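Local coordinates for protein TASOR (Homo sapiens, PDB 6SWG) that helps silence genes as a component of the HUSH complex, which is recruited to H3K9me3-rich chromatin and promotes recruitment of SETDB1 and MORC2, at residues C[11-14]-C[15-19]; C[61-64]-C[65-69]. All coordinates share one frame; numbering follows the deposited sequence.

Both contacts are local, made in two separated helical regions of a TASOR fragment. Contact 1 lies inside helix 4-26, and contact 2 spans the lead-in and first turns of helix 63-79, the next helix along the chain; residues 43-59 between the two helices are not modelled. Their centres are 36 Å apart on opposite sides of the chain's centre, and the nearest atoms stay about 24 Å from each other, so the two do not touch. What they share is a partner type: in each, an aromatic residue packs against an aromatic side chain of another protein in the three-chain assembly.

Contact 1: C[11-14]-C[15-19]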
loop_
_atom_site.group_PDB
_atom_site.type_symbol
_atom_site.label_atom_id
_atom_site.label_comp_id
_atom_site.label_asym_id
_atom_site.label_seq_id
_atom_site.Cartn_x
_atom_site.Cartn_y
_atom_site.Cartn_z
ATOM N N GLY C 11 3.683 -7.186 14.467
ATOM C CA GLY C 11 4.124 -8.489 14.933
ATOM C C GLY C 11 4.695 -9.281 13.789
ATOM O O GLY C 11 5.756 -9.912 13.919
ATOM N N GLU C 12 4.032 -9.210 12.630
ATOM C CA GLU C 12 4.596 -9.847 11.442
ATOM C C GLU C 12 5.969 -9.260 11.124
ATOM O O GLU C 12 6.905 -9.993 10.790
ATOM C CB GLU C 12 3.646 -9.694 10.266
ATOM C CG GLU C 12 2.307 -10.415 10.413
ATOM C CD GLU C 12 2.409 -11.906 10.363
ATOM O OE1 GLU C 12 3.379 -12.477 9.761
ATOM O OE2 GLU C 12 1.503 -12.550 10.940
ATOM N N TYR C 13 6.126 -7.931 11.250
ATOM C CA TYR C 13 7.396 -7.369 10.834
ATOM C C TYR C 13 8.491 -7.812 11.789
ATOM O O TYR C 13 9.607 -8.120 11.360
ATOM C CB TYR C 13 7.357 -5.850 10.729
ATOM C CG TYR C 13 8.664 -5.303 10.172
ATOM C CD1 TYR C 13 9.650 -4.805 11.018
ATOM C CD2 TYR C 13 8.939 -5.327 8.794
ATOM C CE1 TYR C 13 10.857 -4.331 10.514
ATOM C CE2 TYR C 13 10.154 -4.845 8.286
ATOM C CZ TYR C 13 11.092 -4.351 9.152
ATOM O OH TYR C 13 12.258 -3.866 8.642
ATOM N N ASN C 14 8.178 -7.896 13.082
ATOM C CA ASN C 14 9.178 -8.363 14.023
ATOM C C ASN C 14 9.601 -9.804 13.720
ATOM O O ASN C 14 10.803 -10.146 13.745
ATOM C CB ASN C 14 8.660 -8.306 15.444
ATOM C CG ASN C 14 9.537 -9.135 16.381
ATOM O OD1 ASN C 14 9.361 -10.369 16.488
ATOM N ND2 ASN C 14 10.519 -8.481 17.025
ATOM N N LEU C 15 8.612 -10.693 13.553
ATOM C CA LEU C 15 8.970 -12.081 13.275
ATOM C C LEU C 15 9.873 -12.125 12.065
ATOM O O LEU C 15 10.922 -12.782 12.079
ATOM C CB LEU C 15 7.728 -12.936 13.041
ATOM C CG LEU C 15 6.871 -13.059 14.316
ATOM C CD1 LEU C 15 5.483 -13.702 14.021
ATOM C CD2 LEU C 15 7.553 -13.797 15.493
ATOM N N PHE C 16 9.501 -11.365 11.023
ATOM C CA PHE C 16 10.304 -11.337 9.800
ATOM C C PHE C 16 11.727 -10.883 10.086
ATOM O O PHE C 16 12.672 -11.593 9.769
ATOM C CB PHE C 16 9.652 -10.438 8.772
ATOM C CG PHE C 16 10.588 -9.915 7.710
ATOM C CD1 PHE C 16 11.018 -10.729 6.635
ATOM C CD2 PHE C 16 10.987 -8.579 7.745
ATOM C CE1 PHE C 16 11.814 -10.180 5.585
ATOM C CE2 PHE C 16 11.811 -8.051 6.717
ATOM C CZ PHE C 16 12.215 -8.871 5.646
ATOM N N SER C 17 11.896 -9.749 10.758
ATOM C CA SER C 17 13.242 -9.226 10.938
ATOM C C SER C 17 14.080 -10.117 11.848
ATOM O O SER C 17 15.303 -10.200 11.673
ATOM C CB SER C 17 13.186 -7.809 11.473
ATOM O OG SER C 17 12.570 -7.813 12.740
ATOM N N ARG C 18 13.462 -10.834 12.781
ATOM C CA ARG C 18 14.252 -11.785 13.550
ATOM C C ARG C 18 14.700 -12.945 12.672
ATOM O O ARG C 18 15.826 -13.430 12.808
ATOM C CB ARG C 18 13.476 -12.294 14.762
ATOM C CG ARG C 18 14.043 -13.593 15.338
ATOM C CD ARG C 18 13.751 -13.754 16.830
ATOM N NE ARG C 18 13.238 -15.081 17.172
ATOM C CZ ARG C 18 12.997 -15.499 18.411
ATOM N NH1 ARG C 18 12.523 -16.719 18.612
ATOM N NH2 ARG C 18 13.230 -14.706 19.449
ATOM N N LYS C 19 13.836 -13.415 11.772
ATOM C CA LYS C 19 14.259 -14.478 10.859
ATOM C C LYS C 19 15.372 -13.985 9.929
ATOM O O LYS C 19 16.332 -14.715 9.638
ATOM C CB LYS C 19 13.056 -14.992 10.073
ATOM C CG LYS C 19 13.248 -16.340 9.394
ATOM C CD LYS C 19 11.933 -16.801 8.737
ATOM C CE LYS C 19 12.020 -18.170 8.039
ATOM N NZ LYS C 19 10.848 -18.435 7.123
#
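Gly11 O accepts the backbone N-H of Leu15 at 3.0 Å, and the leucine side chain folds back over the same carbonyl. With CG beside its own backbone N (chi1 -66°), Leu15 brings that carbon to 3.4 Å from Gly11 O. Next in line, Glu12 O receives Phe16 N, while the Glu12 side chain starts off away from the next turn and packs on an apolar side chain of another protein. Tyr13 does more. Its carbonyl takes Ser17 N at 2.9 Å, and also lies at the edge of the Phe16 ring, in plane with it. The two rings are three residues apart, with centroids separated by 5.7 Å and planes inclined at 53°, and they meet through CE2 of Tyr13 and CD2 of Phe16, 3.9 Å apart. This is the i to i+3 spacing of an alpha helix, here in helix 4-26, which sets both aromatics on its buried side. Large flat groups suit that side: Tyr13 also touches Val35 and Pro38 in a loop of its own chain, and both rings reach aromatic side chains of another protein. At Asn14, on the exposed side, O accepts Arg18 N at 2.9 Å and Ser17 OG at 3.1 Å, both from one face of the carbonyl plane. Serine suits this site because a chi1 of 63° turns its short hydroxyl back onto the preceding turn.

Contact 2: C[61-64]-C[65-69]; sequences GVQE and FVDGL
Phe65 and Glu64 lie side by side and point the same way in the opening turn of an alpha helix, residues 63-79. Glu64 runs extended beyond CG, which itself sits between the backbone N and the carbonyl carbon (chi1 77°); this lays the aliphatic part along the ring, with CG 3.4 Å from Phe65 CD2. Its carboxylate plane stands 75° from the ring plane, and its charge is met outside this contact, where OE2 pairs in a salt bridge with a basic side chain of another protein. Phe65 packs on an aromatic side chain of another protein, so a long acid and a flat hydrocarbon ring at successive positions offer charge and apolar surface to partners beyond the chain.

In the backbone, Val62 O receives Phe65 N at 2.8 Å from above its carbonyl plane, an i to i+3 bond. The i to i+4 bonds are those of Val66 N to Val62 O, which is weak, Asp67 N to Gln63 O and Gly68 N to Glu64 O. An acid such as Asp67 suits the first turns, where the helix's amino end would probably favour negative charge. In Gln63, the third large contributor, a bend at chi2 (68°) brings the end nearer to the turn that follows. Its methylene CG comes 3.6 Å from Asp67 OD2, its amide plane is steeply inclined to the carboxylate, and its NE2 lies 4.0 Å from Val66 CG1 and 3.3 Å from Asp67 OD1.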
loop_
_atom_site.group_PDB
_atom_site.type_symbol
_atom_site.label_atom_id
_atom_site.label_comp_id
_atom_site.label_asym_id
_atom_site.label_seq_id
_atom_site.Cartn_x
_atom_site.Cartn_y
_atom_site.Cartn_z
ATOM N N GLY C 61 -13.047 -5.399 -10.366
ATOM C CA GLY C 61 -12.692 -4.414 -11.360
ATOM C C GLY C 61 -12.851 -2.998 -10.854
ATOM O O GLY C 61 -13.952 -2.537 -10.515
ATOM N N VAL C 62 -11.731 -2.277 -10.832
ATOM C CA VAL C 62 -11.701 -0.920 -10.299
ATOM C C VAL C 62 -11.834 0.127 -11.366
ATOM O O VAL C 62 -12.015 1.311 -11.039
ATOM C CB VAL C 62 -10.395 -0.694 -9.528
ATOM C CG1 VAL C 62 -10.301 -1.726 -8.391
ATOM C CG2 VAL C 62 -9.209 -0.839 -10.475
ATOM N N GLN C 63 -11.763 -0.261 -12.632
ATOM C CA GLN C 63 -11.795 0.719 -13.702
ATOM C C GLN C 63 -13.078 1.527 -13.673
ATOM O O GLN C 63 -13.081 2.688 -14.090
ATOM C CB GLN C 63 -11.620 0.023 -15.051
ATOM C CG GLN C 63 -11.388 0.969 -16.222
ATOM C CD GLN C 63 -10.037 1.687 -16.168
ATOM O OE1 GLN C 63 -9.173 1.353 -15.358
ATOM N NE2 GLN C 63 -9.863 2.688 -17.028
ATOM N N GLU C 64 -14.174 0.946 -13.193
ATOM C CA GLU C 64 -15.401 1.727 -13.117
ATOM C C GLU C 64 -15.227 2.939 -12.218
ATOM O O GLU C 64 -15.797 3.997 -12.482
ATOM C CB GLU C 64 -16.540 0.875 -12.599
ATOM C CG GLU C 64 -16.472 0.671 -11.119
ATOM C CD GLU C 64 -17.364 -0.438 -10.682
ATOM O OE1 GLU C 64 -18.501 -0.511 -11.198
ATOM O OE2 GLU C 64 -16.909 -1.255 -9.856
ATOM N N PHE C 65 -14.424 2.820 -11.162
ATOM C CA PHE C 65 -14.250 3.964 -10.291
ATOM C C PHE C 65 -13.362 4.997 -10.942
ATOM O O PHE C 65 -13.600 6.198 -10.792
ATOM C CB PHE C 65 -13.690 3.518 -8.948
ATOM C CG PHE C 65 -14.692 2.794 -8.123
ATOM C CD1 PHE C 65 -15.551 3.492 -7.281
ATOM C CD2 PHE C 65 -14.808 1.408 -8.216
ATOM C CE1 PHE C 65 -16.523 2.828 -6.533
ATOM C CE2 PHE C 65 -15.753 0.722 -7.474
ATOM C CZ PHE C 65 -16.623 1.431 -6.621
ATOM N N VAL C 66 -12.336 4.540 -11.663
ATOM C CA VAL C 66 -11.487 5.461 -12.407
ATOM C C VAL C 66 -12.326 6.246 -13.403
ATOM O O VAL C 66 -12.264 7.484 -13.462
ATOM C CB VAL C 66 -10.355 4.697 -13.116
ATOM C CG1 VAL C 66 -9.815 5.523 -14.270
ATOM C CG2 VAL C 66 -9.287 4.284 -12.099
ATOM N N ASP C 67 -13.116 5.530 -14.205
ATOM C CA ASP C 67 -13.947 6.162 -15.219
ATOM C C ASP C 67 -14.946 7.118 -14.589
ATOM O O ASP C 67 -15.127 8.234 -15.090
ATOM C CB ASP C 67 -14.638 5.086 -16.042
ATOM C CG ASP C 67 -13.662 4.234 -16.781
ATOM O OD1 ASP C 67 -12.510 4.665 -16.925
ATOM O OD2 ASP C 67 -14.035 3.142 -17.226
ATOM N N GLY C 68 -15.578 6.711 -13.474
ATOM C CA GLY C 68 -16.512 7.592 -12.796
ATOM C C GLY C 68 -15.852 8.875 -12.351
ATOM O O GLY C 68 -16.395 9.967 -12.557
ATOM N N LEU C 69 -14.654 8.767 -11.770
ATOM C CA LEU C 69 -13.934 9.969 -11.401
ATOM C C LEU C 69 -13.638 10.824 -12.633
ATOM O O LEU C 69 -13.800 12.054 -12.599
ATOM C CB LEU C 69 -12.643 9.623 -10.680
ATOM C CG LEU C 69 -11.931 10.907 -10.228
ATOM C CD1 LEU C 69 -12.792 11.591 -9.132
ATOM C CD2 LEU C 69 -10.549 10.660 -9.757
#